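Long-range contact in ferric enterobactin receptor PIRA (PDB 5FP2), which probably takes up iron-loaded siderophores such as ferric enterobactin across the outer membrane of Pseudomonas aeruginosa in a TonB-dependent manner: residues Ala373-Ser385 / Pro473-Tyr485. Residues are numbered along the deposited sequence; the frame is centred on the assembly and turned at random.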
loop_
_atom_site.group_PDB
_atom_site.type_symbol
_atom_site.label_atom_id
_atom_site.label_comp_id
_atom_site.label_asym_id
_atom_site.label_seq_id
_atom_site.Cartn_x
_atom_site.Cartn_y
_atom_site.Cartn_z
ATOM N N ALA A 373 6.369 -19.226 -6.001
ATOM C CA ALA A 373 5.177 -20.055 -5.809
ATOM C C ALA A 373 4.430 -19.659 -4.532
ATOM O O ALA A 373 5.032 -19.227 -3.548
ATOM C CB ALA A 373 5.567 -21.523 -5.752
ATOM N N GLU A 374 3.108 -19.789 -4.566
ATOM C CA GLU A 374 2.264 -19.384 -3.449
ATOM C C GLU A 374 1.237 -20.473 -3.187
ATOM O O GLU A 374 0.647 -21.021 -4.115
ATOM C CB GLU A 374 1.515 -18.089 -3.785
ATOM C CG GLU A 374 2.401 -16.905 -4.159
ATOM C CD GLU A 374 1.694 -15.564 -4.005
ATOM O OE1 GLU A 374 0.620 -15.522 -3.358
ATOM O OE2 GLU A 374 2.203 -14.555 -4.561
ATOM N N TRP A 375 0.953 -20.720 -1.922
ATOM C CA TRP A 375 -0.186 -21.542 -1.562
ATOM C C TRP A 375 -0.935 -20.852 -0.436
ATOM O O TRP A 375 -0.332 -20.380 0.526
ATOM C CB TRP A 375 0.269 -22.943 -1.113
ATOM C CG TRP A 375 -0.832 -23.792 -0.588
ATOM C CD1 TRP A 375 -1.596 -24.666 -1.300
ATOM C CD2 TRP A 375 -1.358 -23.784 0.741
ATOM N NE1 TRP A 375 -2.539 -25.240 -0.488
ATOM C CE2 TRP A 375 -2.410 -24.723 0.775
ATOM C CE3 TRP A 375 -0.999 -23.127 1.923
ATOM C CZ2 TRP A 375 -3.102 -25.034 1.954
ATOM C CZ3 TRP A 375 -1.690 -23.432 3.097
ATOM C CH2 TRP A 375 -2.743 -24.359 3.094
ATOM N N ASN A 376 -2.254 -20.935 -0.485
ATOM C CA ASN A 376 -3.101 -19.978 0.203
ATOM C C ASN A 376 -4.420 -20.657 0.531
ATOM O O ASN A 376 -5.094 -21.174 -0.359
ATOM C CB ASN A 376 -3.346 -18.776 -0.713
ATOM C CG ASN A 376 -3.499 -17.467 0.049
ATOM O OD1 ASN A 376 -2.905 -16.446 -0.326
ATOM N ND2 ASN A 376 -4.405 -17.452 1.028
ATOM N N LYS A 377 -4.805 -20.658 1.797
ATOM C CA LYS A 377 -6.121 -21.148 2.156
ATOM C C LYS A 377 -6.823 -20.068 2.947
ATOM O O LYS A 377 -6.194 -19.413 3.765
ATOM C CB LYS A 377 -5.992 -22.424 2.989
ATOM C CG LYS A 377 -7.302 -23.157 3.241
ATOM C CD LYS A 377 -7.028 -24.512 3.871
ATOM C CE LYS A 377 -8.276 -25.172 4.444
ATOM N NZ LYS A 377 -7.979 -26.449 5.162
ATOM N N GLU A 378 -8.108 -19.857 2.682
ATOM C CA GLU A 378 -8.910 -18.965 3.510
ATOM C C GLU A 378 -10.208 -19.632 3.913
ATOM O O GLU A 378 -10.851 -20.297 3.103
ATOM C CB GLU A 378 -9.227 -17.677 2.786
ATOM C CG GLU A 378 -8.363 -17.430 1.565
ATOM C CD GLU A 378 -8.964 -16.371 0.681
ATOM O OE1 GLU A 378 -10.001 -16.672 0.040
ATOM O OE2 GLU A 378 -8.475 -15.216 0.757
ATOM N N THR A 379 -10.542 -19.510 5.194
ATOM C CA THR A 379 -11.738 -20.121 5.738
ATOM C C THR A 379 -12.613 -19.038 6.349
ATOM O O THR A 379 -12.114 -18.111 6.977
ATOM C CB THR A 379 -11.378 -21.106 6.846
ATOM O OG1 THR A 379 -10.604 -20.411 7.828
ATOM C CG2 THR A 379 -10.563 -22.268 6.298
ATOM N N LEU A 380 -13.922 -19.194 6.207
ATOM C CA LEU A 380 -14.869 -18.252 6.774
ATOM C C LEU A 380 -15.976 -18.974 7.524
ATOM O O LEU A 380 -16.657 -19.839 6.968
ATOM C CB LEU A 380 -15.488 -17.400 5.674
ATOM C CG LEU A 380 -16.570 -16.447 6.185
ATOM C CD1 LEU A 380 -15.924 -15.201 6.764
ATOM C CD2 LEU A 380 -17.554 -16.093 5.085
ATOM N N ASN A 381 -16.193 -18.559 8.768
ATOM C CA ASN A 381 -17.307 -19.047 9.546
ATOM C C ASN A 381 -18.178 -17.896 10.027
ATOM O O ASN A 381 -17.700 -16.992 10.705
ATOM C CB ASN A 381 -16.787 -19.843 10.736
ATOM C CG ASN A 381 -17.899 -20.479 11.538
ATOM O OD1 ASN A 381 -18.975 -20.777 11.017
ATOM N ND2 ASN A 381 -17.646 -20.680 12.819
ATOM N N ASP A 382 -19.452 -17.933 9.650
ATOM C CA ASP A 382 -20.386 -16.841 9.911
ATOM C C ASP A 382 -21.805 -17.405 9.835
ATOM O O ASP A 382 -22.284 -17.747 8.752
ATOM C CB ASP A 382 -20.197 -15.720 8.872
ATOM C CG ASP A 382 -21.095 -14.514 9.123
ATOM O OD1 ASP A 382 -22.187 -14.680 9.711
ATOM O OD2 ASP A 382 -20.701 -13.398 8.716
ATOM N N PRO A 383 -22.450 -17.590 10.997
ATOM C CA PRO A 383 -23.814 -18.115 10.988
ATOM C C PRO A 383 -24.879 -17.054 10.724
ATOM O O PRO A 383 -26.002 -17.187 11.210
ATOM C CB PRO A 383 -23.995 -18.669 12.406
ATOM C CG PRO A 383 -22.619 -18.861 12.934
ATOM C CD PRO A 383 -21.795 -17.785 12.300
ATOM N N SER A 384 -24.521 -15.982 10.022
ATOM C CA SER A 384 -25.516 -15.155 9.344
ATOM C C SER A 384 -25.609 -15.569 7.876
ATOM O O SER A 384 -24.784 -15.182 7.050
ATOM C CB SER A 384 -25.174 -13.670 9.483
ATOM O OG SER A 384 -25.330 -13.246 10.826
ATOM N N SER A 385 -26.564 -16.447 7.584
ATOM C CA SER A 385 -26.660 -17.056 6.266
ATOM C C SER A 385 -27.991 -17.789 6.108
ATOM O O SER A 385 -28.060 -19.010 6.231
ATOM C CB SER A 385 -25.488 -18.018 6.038
ATOM O OG SER A 385 -25.205 -18.760 7.208
ATOM N N PRO A 473 -13.442 -13.508 -7.066
ATOM C CA PRO A 473 -14.403 -13.140 -6.027
ATOM C C PRO A 473 -14.050 -13.756 -4.679
ATOM O O PRO A 473 -13.354 -14.763 -4.624
ATOM C CB PRO A 473 -15.730 -13.721 -6.530
ATOM C CG PRO A 473 -15.512 -14.061 -7.962
ATOM C CD PRO A 473 -14.046 -14.312 -8.136
ATOM N N ASN A 474 -14.548 -13.167 -3.600
ATOM C CA ASN A 474 -14.322 -13.716 -2.272
ATOM C C ASN A 474 -15.470 -14.617 -1.828
ATOM O O ASN A 474 -16.461 -14.779 -2.539
ATOM C CB ASN A 474 -14.104 -12.591 -1.262
ATOM C CG ASN A 474 -15.169 -11.516 -1.340
ATOM O OD1 ASN A 474 -16.311 -11.730 -0.923
ATOM N ND2 ASN A 474 -14.776 -10.324 -1.785
ATOM N N LEU A 475 -15.325 -15.218 -0.655
ATOM C CA LEU A 475 -16.258 -16.242 -0.213
ATOM C C LEU A 475 -17.679 -15.708 -0.055
ATOM O O LEU A 475 -18.642 -16.483 -0.100
ATOM C CB LEU A 475 -15.790 -16.861 1.109
ATOM C CG LEU A 475 -14.302 -17.218 1.172
ATOM C CD1 LEU A 475 -13.980 -17.931 2.469
ATOM C CD2 LEU A 475 -13.897 -18.075 -0.018
ATOM N N TYR A 476 -17.814 -14.403 0.169
ATOM C CA TYR A 476 -19.128 -13.830 0.426
ATOM C C TYR A 476 -19.901 -13.744 -0.876
ATOM O O TYR A 476 -21.094 -14.037 -0.921
ATOM C CB TYR A 476 -19.006 -12.462 1.096
ATOM C CG TYR A 476 -19.003 -12.540 2.623
ATOM C CD1 TYR A 476 -20.129 -12.962 3.321
ATOM C CD2 TYR A 476 -17.868 -12.213 3.361
ATOM C CE1 TYR A 476 -20.128 -13.041 4.705
ATOM C CE2 TYR A 476 -17.858 -12.305 4.745
ATOM C CZ TYR A 476 -18.995 -12.709 5.413
ATOM O OH TYR A 476 -19.018 -12.795 6.794
ATOM N N GLN A 477 -19.152 -13.520 -1.949
ATOM C CA GLN A 477 -19.701 -13.188 -3.278
ATOM C C GLN A 477 -19.943 -14.434 -4.110
ATOM O O GLN A 477 -20.787 -14.432 -5.011
ATOM C CB GLN A 477 -18.715 -12.318 -4.045
ATOM C CG GLN A 477 -18.419 -11.004 -3.357
ATOM C CD GLN A 477 -17.206 -10.311 -3.928
ATOM O OE1 GLN A 477 -16.187 -10.944 -4.203
ATOM N NE2 GLN A 477 -17.337 -9.014 -4.183
ATOM N N SER A 478 -19.155 -15.476 -3.838
ATOM C CA SER A 478 -19.206 -16.685 -4.640
ATOM C C SER A 478 -20.134 -17.731 -4.019
ATOM O O SER A 478 -20.362 -18.783 -4.609
ATOM C CB SER A 478 -17.799 -17.249 -4.855
ATOM O OG SER A 478 -17.276 -17.812 -3.662
ATOM N N ASN A 479 -20.737 -17.411 -2.878
ATOM C CA ASN A 479 -21.557 -18.383 -2.167
ATOM C C ASN A 479 -22.971 -17.864 -1.934
ATOM O O ASN A 479 -23.165 -16.918 -1.175
ATOM C CB ASN A 479 -20.904 -18.755 -0.831
ATOM C CG ASN A 479 -21.674 -19.827 -0.085
ATOM O OD1 ASN A 479 -22.552 -20.493 -0.647
ATOM N ND2 ASN A 479 -21.363 -19.988 1.200
ATOM N N PRO A 480 -23.968 -18.508 -2.563
ATOM C CA PRO A 480 -25.355 -18.042 -2.516
ATOM C C PRO A 480 -26.001 -18.147 -1.140
ATOM O O PRO A 480 -27.092 -17.625 -0.933
ATOM C CB PRO A 480 -26.084 -18.969 -3.496
ATOM C CG PRO A 480 -25.021 -19.603 -4.319
ATOM C CD PRO A 480 -23.806 -19.671 -3.450
ATOM N N ASN A 481 -25.364 -18.864 -0.223
ATOM C CA ASN A 481 -25.938 -19.065 1.092
ATOM C C ASN A 481 -25.765 -17.859 1.998
ATOM O O ASN A 481 -26.541 -17.674 2.930
ATOM C CB ASN A 481 -25.320 -20.300 1.727
ATOM C CG ASN A 481 -25.510 -21.537 0.872
ATOM O OD1 ASN A 481 -26.238 -21.500 -0.127
ATOM N ND2 ASN A 481 -24.846 -22.635 1.247
ATOM N N TYR A 482 -24.777 -17.018 1.704
ATOM C CA TYR A 482 -24.547 -15.814 2.497
ATOM C C TYR A 482 -25.406 -14.655 2.026
ATOM O O TYR A 482 -25.375 -14.281 0.851
ATOM C CB TYR A 482 -23.082 -15.398 2.437
ATOM C CG TYR A 482 -22.158 -16.341 3.160
ATOM C CD1 TYR A 482 -22.421 -16.747 4.475
ATOM C CD2 TYR A 482 -21.038 -16.856 2.529
ATOM C CE1 TYR A 482 -21.593 -17.646 5.137
ATOM C CE2 TYR A 482 -20.197 -17.741 3.188
ATOM C CZ TYR A 482 -20.476 -18.127 4.490
ATOM O OH TYR A 482 -19.625 -18.979 5.146
ATOM N N LEU A 483 -26.117 -14.046 2.969
ATOM C CA LEU A 483 -26.924 -12.862 2.690
ATOM C C LEU A 483 -26.530 -11.693 3.600
ATOM O O LEU A 483 -26.518 -11.815 4.830
ATOM C CB LEU A 483 -28.417 -13.200 2.820
ATOM C CG LEU A 483 -28.759 -14.411 3.691
ATOM C CD1 LEU A 483 -28.741 -14.022 5.161
ATOM C CD2 LEU A 483 -30.098 -15.024 3.305
ATOM N N LEU A 484 -26.217 -10.561 2.971
ATOM C CA LEU A 484 -25.662 -9.392 3.658
ATOM C C LEU A 484 -26.605 -8.202 3.483
ATOM O O LEU A 484 -27.270 -8.098 2.458
ATOM C CB LEU A 484 -24.284 -9.051 3.086
ATOM C CG LEU A 484 -23.103 -9.792 3.714
ATOM C CD1 LEU A 484 -23.357 -11.288 3.763
ATOM C CD2 LEU A 484 -21.838 -9.498 2.927
ATOM N N TYR A 485 -26.699 -7.339 4.492
ATOM C CA TYR A 485 -27.637 -6.215 4.458
ATOM C C TYR A 485 -27.033 -4.968 5.079
ATOM O O TYR A 485 -27.225 -3.869 4.559
ATOM C CB TYR A 485 -28.930 -6.561 5.192
ATOM C CG TYR A 485 -28.728 -7.015 6.625
ATOM C CD1 TYR A 485 -28.449 -8.348 6.917
ATOM C CD2 TYR A 485 -28.836 -6.120 7.687
ATOM C CE1 TYR A 485 -28.281 -8.776 8.224
ATOM C CE2 TYR A 485 -28.661 -6.539 8.996
ATOM C CZ TYR A 485 -28.384 -7.865 9.258
ATOM O OH TYR A 485 -28.229 -8.279 10.561
#
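Leu380 meets three residues of 473-485 at once, a compact example of how an extracellular loop of a TonB-dependent receptor packs against the end of a barrel strand. With CG anti to the backbone N (chi1 176°), it brings its CD2 into the angle between two tyrosine rings. This methyl lies over one face of the Tyr476 ring, 3.9 Å from the centroid and 20° off the normal, a CH-pi contact; it is also 3.6 Å from Tyr482 CZ, approaching that ring obliquely. Back along the strand, toward Glu378, Leu475 CD1 packs against Leu380 CB at 3.6 Å.

Two residues further on, Asp382 adds the polar half. Tyr476 OH donates to Asp382 OD2 over 2.6 Å, reaching the anti side of a carboxylate turned almost perpendicular to the ring. The other oxygen, OD1, accepts from Ser384 N at 2.7 Å in an Asx turn, so the two bonds together limit rotation of the carboxylate. Beyond it, Ser385 CB lies 3.7 Å from Tyr482 CD1, while Leu483 CD1 packs against Ser385 CA.

The contact gathers where strand 367-381 leaves the 22-stranded barrel and 473-485 continues from strand 460-471. Neighbouring strand 408-423 receives Leu475 on Ala411 and supplies Ser409 to the Tyr482 hydroxyl, which also bonds to Pro407 O; on the other flank, Asp382 touches Ser346 of strand 345-361.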